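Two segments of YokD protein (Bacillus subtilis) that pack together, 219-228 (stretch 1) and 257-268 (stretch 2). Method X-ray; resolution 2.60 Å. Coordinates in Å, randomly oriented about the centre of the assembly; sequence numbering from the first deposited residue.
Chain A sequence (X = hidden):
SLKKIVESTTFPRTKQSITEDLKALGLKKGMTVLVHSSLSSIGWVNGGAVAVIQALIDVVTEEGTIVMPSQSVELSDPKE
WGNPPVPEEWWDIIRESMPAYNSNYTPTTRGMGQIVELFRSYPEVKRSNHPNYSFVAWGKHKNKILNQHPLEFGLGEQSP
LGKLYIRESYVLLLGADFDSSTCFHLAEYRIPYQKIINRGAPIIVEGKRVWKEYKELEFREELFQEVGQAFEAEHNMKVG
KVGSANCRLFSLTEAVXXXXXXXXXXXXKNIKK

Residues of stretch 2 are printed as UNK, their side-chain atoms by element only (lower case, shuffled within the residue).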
# COMPACT_ATOMS: atom_id res chain seq x y z
N PHE A 219 -4.55 -13.98 22.85
CA PHE A 219 -5.76 -13.17 22.83
C PHE A 219 -7.05 -13.90 22.56
O PHE A 219 -7.07 -14.94 21.93
CB PHE A 219 -5.57 -12.04 21.83
CG PHE A 219 -4.35 -11.22 22.09
CD1 PHE A 219 -3.49 -10.89 21.06
CD2 PHE A 219 -4.05 -10.79 23.37
CE1 PHE A 219 -2.35 -10.14 21.30
CE2 PHE A 219 -2.93 -10.04 23.62
CZ PHE A 219 -2.07 -9.72 22.58
N ARG A 220 -8.14 -13.31 23.04
CA ARG A 220 -9.48 -13.85 22.86
C ARG A 220 -10.32 -12.83 22.10
O ARG A 220 -11.46 -12.53 22.47
CB ARG A 220 -10.13 -14.14 24.21
CG ARG A 220 -9.48 -15.27 24.99
CD ARG A 220 -10.22 -15.54 26.26
NE ARG A 220 -9.98 -14.50 27.26
CZ ARG A 220 -10.72 -14.33 28.35
NH1 ARG A 220 -11.75 -15.13 28.58
NH2 ARG A 220 -10.41 -13.39 29.23
N GLU A 221 -9.76 -12.30 21.01
CA GLU A 221 -10.45 -11.31 20.22
C GLU A 221 -11.84 -11.77 19.73
O GLU A 221 -12.66 -10.94 19.35
CB GLU A 221 -9.58 -10.88 19.03
CG GLU A 221 -9.46 -11.88 17.90
CD GLU A 221 -8.16 -12.68 17.91
OE1 GLU A 221 -7.22 -12.30 18.66
OE2 GLU A 221 -8.06 -13.68 17.16
N GLU A 222 -12.09 -13.07 19.76
CA GLU A 222 -13.37 -13.62 19.31
C GLU A 222 -14.55 -13.08 20.10
O GLU A 222 -15.68 -13.13 19.64
CB GLU A 222 -13.38 -15.15 19.40
CG GLU A 222 -13.41 -15.70 20.80
CD GLU A 222 -12.04 -16.08 21.31
OE1 GLU A 222 -11.04 -15.63 20.71
OE2 GLU A 222 -11.96 -16.83 22.31
N LEU A 223 -14.27 -12.57 21.30
CA LEU A 223 -15.28 -12.01 22.19
C LEU A 223 -15.55 -10.50 22.02
O LEU A 223 -16.62 -10.02 22.37
CB LEU A 223 -14.87 -12.27 23.64
CG LEU A 223 -14.70 -13.72 24.09
CD1 LEU A 223 -14.12 -13.74 25.49
CD2 LEU A 223 -16.04 -14.44 24.04
N PHE A 224 -14.57 -9.78 21.47
CA PHE A 224 -14.65 -8.34 21.29
C PHE A 224 -15.99 -7.86 20.79
O PHE A 224 -16.46 -6.81 21.22
CB PHE A 224 -13.55 -7.84 20.36
CG PHE A 224 -12.17 -7.93 20.96
CD1 PHE A 224 -11.96 -8.59 22.17
CD2 PHE A 224 -11.06 -7.41 20.28
CE1 PHE A 224 -10.69 -8.73 22.69
CE2 PHE A 224 -9.77 -7.54 20.80
CZ PHE A 224 -9.59 -8.21 22.00
N GLN A 225 -16.60 -8.62 19.89
CA GLN A 225 -17.89 -8.24 19.35
C GLN A 225 -18.94 -8.26 20.46
O GLN A 225 -19.84 -7.43 20.48
CB GLN A 225 -18.30 -9.19 18.24
CG GLN A 225 -19.59 -8.78 17.55
CD GLN A 225 -19.53 -7.37 17.02
OE1 GLN A 225 -18.47 -6.90 16.60
NE2 GLN A 225 -20.66 -6.69 17.02
N GLU A 226 -18.81 -9.20 21.40
CA GLU A 226 -19.74 -9.29 22.51
C GLU A 226 -19.44 -8.18 23.51
O GLU A 226 -20.34 -7.54 24.04
CB GLU A 226 -19.61 -10.63 23.21
CG GLU A 226 -20.90 -11.10 23.84
CD GLU A 226 -20.73 -12.33 24.73
OE1 GLU A 226 -20.06 -13.29 24.29
OE2 GLU A 226 -21.28 -12.31 25.86
N VAL A 227 -18.16 -7.93 23.76
CA VAL A 227 -17.77 -6.89 24.69
C VAL A 227 -18.29 -5.52 24.26
O VAL A 227 -18.82 -4.77 25.08
CB VAL A 227 -16.25 -6.82 24.81
CG1 VAL A 227 -15.86 -5.73 25.79
CG2 VAL A 227 -15.71 -8.19 25.22
N GLY A 228 -18.15 -5.21 22.98
CA GLY A 228 -18.59 -3.94 22.45
C GLY A 228 -20.09 -3.79 22.51
O GLY A 228 -20.62 -2.71 22.76
N UNK A 257 -11.66 0.15 30.04
CA UNK A 257 -12.12 -0.11 31.39
C UNK A 257 -13.28 -1.07 31.44
O UNK A 257 -13.27 -1.99 32.25
c UNK A 257 -12.48 1.19 32.11
o UNK A 257 -10.14 1.46 32.44
o UNK A 257 -11.41 3.26 32.65
c UNK A 257 -11.25 2.03 32.42
N UNK A 258 -14.27 -0.87 30.57
CA UNK A 258 -15.44 -1.74 30.53
C UNK A 258 -15.05 -3.15 30.11
O UNK A 258 -15.58 -4.12 30.63
c UNK A 258 -17.92 -3.03 28.62
c UNK A 258 -19.95 -2.45 30.43
c UNK A 258 -20.12 -3.50 29.51
c UNK A 258 -16.48 -1.20 29.55
c UNK A 258 -17.75 -1.99 29.53
c UNK A 258 -19.10 -3.78 28.60
c UNK A 258 -18.77 -1.70 30.43
N UNK A 259 -14.13 -3.25 29.16
CA UNK A 259 -13.65 -4.53 28.67
C UNK A 259 -13.04 -5.33 29.81
O UNK A 259 -13.26 -6.54 29.94
c UNK A 259 -12.62 -4.30 27.58
N UNK A 260 -12.27 -4.65 30.64
CA UNK A 260 -11.64 -5.29 31.78
C UNK A 260 -12.72 -5.91 32.66
O UNK A 260 -12.69 -7.11 32.92
c UNK A 260 -9.33 -3.76 34.52
c UNK A 260 -10.36 -4.70 33.93
o UNK A 260 -8.40 -4.23 35.21
o UNK A 260 -9.46 -2.54 34.31
c UNK A 260 -10.81 -4.25 32.56
N UNK A 261 -13.68 -5.11 33.09
CA UNK A 261 -14.74 -5.59 33.95
C UNK A 261 -15.56 -6.73 33.35
O UNK A 261 -15.79 -7.74 34.02
c UNK A 261 -14.91 -1.45 36.66
c UNK A 261 -14.88 -3.45 35.22
n UNK A 261 -15.72 -0.37 37.26
c UNK A 261 -15.64 -4.42 34.35
c UNK A 261 -15.70 -2.27 35.66
N UNK A 262 -15.99 -6.58 32.11
CA UNK A 262 -16.75 -7.64 31.45
C UNK A 262 -15.91 -8.92 31.53
O UNK A 262 -16.43 -9.98 31.88
c UNK A 262 -18.76 -11.20 27.39
n UNK A 262 -19.75 -9.08 28.30
c UNK A 262 -16.38 -10.19 28.57
c UNK A 262 -16.39 -11.40 27.90
c UNK A 262 -17.00 -7.27 29.98
c UNK A 262 -17.58 -11.90 27.32
c UNK A 262 -18.74 -9.98 28.07
c UNK A 262 -19.24 -8.02 29.03
c UNK A 262 -17.57 -9.46 28.67
c UNK A 262 -17.91 -8.20 29.27
N UNK A 263 -14.63 -8.84 31.21
CA UNK A 263 -13.74 -9.99 31.28
C UNK A 263 -13.61 -10.54 32.71
O UNK A 263 -13.77 -11.74 32.93
c UNK A 263 -11.53 -8.49 28.69
c UNK A 263 -12.32 -9.64 30.78
c UNK A 263 -12.19 -9.56 29.29
c UNK A 263 -12.53 -10.51 27.10
c UNK A 263 -12.69 -10.56 28.48
c UNK A 263 -11.88 -9.44 26.51
c UNK A 263 -11.38 -8.42 27.31
N UNK A 264 -13.30 -9.66 33.66
CA UNK A 264 -13.12 -10.06 35.05
C UNK A 264 -14.32 -10.79 35.64
O UNK A 264 -14.19 -11.86 36.25
c UNK A 264 -11.05 -7.04 36.43
c UNK A 264 -12.80 -8.84 35.96
c UNK A 264 -11.44 -8.25 35.59
c UNK A 264 -12.79 -9.26 37.42
N UNK A 265 -15.50 -10.20 35.46
CA UNK A 265 -16.71 -10.79 36.00
C UNK A 265 -17.30 -11.91 35.17
O UNK A 265 -18.24 -12.58 35.58
c UNK A 265 -17.44 -8.73 37.33
n UNK A 265 -17.55 -7.43 37.07
c UNK A 265 -17.77 -9.69 36.18
o UNK A 265 -17.10 -9.16 38.43
N UNK A 266 -16.74 -12.15 34.00
CA UNK A 266 -17.30 -13.21 33.19
C UNK A 266 -16.48 -14.47 33.26
O UNK A 266 -16.98 -15.53 32.90
c UNK A 266 -18.83 -12.79 31.23
o UNK A 266 -19.67 -11.98 31.62
c UNK A 266 -17.40 -12.77 31.76
n UNK A 266 -19.09 -13.70 30.33
N UNK A 267 -15.20 -14.39 33.68
CA UNK A 267 -14.39 -15.61 33.80
C UNK A 267 -14.41 -16.03 35.27
O UNK A 267 -14.06 -17.16 35.59
c UNK A 267 -12.92 -15.41 33.38
o UNK A 267 -11.83 -13.92 31.87
c UNK A 267 -12.78 -14.73 32.03
o UNK A 267 -13.62 -15.01 31.13
N UNK A 268 -14.81 -15.12 36.15
CA UNK A 268 -14.88 -15.41 37.57
C UNK A 268 -16.34 -15.80 38.04
O UNK A 268 -16.52 -16.79 38.77
c UNK A 268 -14.34 -14.19 38.36
o UNK A 268 -15.36 -13.54 39.06
O HOH W 1 -22.08 -9.68 27.16

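Position 257 has two side-chain carbons, the second carrying two oxygens, and is out of reach of stretch 1; it is Asp257, whose carboxylate is hydrogen-bonded elsewhere in the structure. Position 258 bears one carbon and then a ring of six, lying near the backbone of Val227. It is Phe258, with CE2 3.7 Å from Val227 O. At 259 a lone carbon lies beside the Val227 side chain; it is Ala259. Val227 CG1 comes within 3.8 Å of Ala259 CA, an approach to the helix backbone that so short a side chain leaves open.

Position 260 has three carbons, the third with two oxygens, and points away from stretch 1: Glu260. Four carbons in a row ending in nitrogen identify 261 as Lys261, exposed and out of reach.

At 262 one carbon leads to fused five- and six-membered rings holding eight carbons and one nitrogen, which only tryptophan has; these rings lie against Leu223, Glu226 and Val227. Trp262 gives Val227 a broad apolar face: Val227 CG2 sits 4.2 Å from the centroid of the six-membered ring, in a CH-pi contact 18° off the normal. At the ring edge Glu226 OE2 lies 3.2 Å from Trp262 CZ2, and a water links the polar groups, accepting from Trp262 NE1 at 2.7 Å and donating to Glu226 OE2 at 3.0 Å.

Position 263 again has one carbon and a six-carbon ring, reaching Arg220, Leu223, Phe224 and Val227. This is Phe263, buried, its ring edge meeting Leu223 CD1 at 3.9 Å from Phe263 CE1 and Phe224 CE1 at 4.1 Å from Phe263 CZ.

Position 264 has four carbons, forked at the first with one arm two carbons long: Ile264, directed away. Positions 265 and 266 each have two carbons, the second bearing one oxygen and one nitrogen, so they are Asn265 and Asn266. Neither makes a contact, although Asn266 points its CB toward stretch 1.

At 267 the second of two carbons carries two oxygens facing the Arg220 guanidinium, as suits Asp267. The paired acceptors match the paired donors: Arg220 NH1 to Asp267 OD1 is 3.2 Å, and Arg220 NH2 to Asp267 OD2 is 3.0 Å. One carbon and one oxygen at 268 give Ser268, exposed and out of reach.

The contact thus combines an apolar centre with a salt bridge. Val227 packs among Ala259, Trp262 and Phe263, while Leu223 touches both aromatic rings. Arg220 joins the two chemistries, with Phe263 over one guanidinium face and Asp267 bound at its edge.

Stretch 2 (257-268) DFAEKWFINNDS
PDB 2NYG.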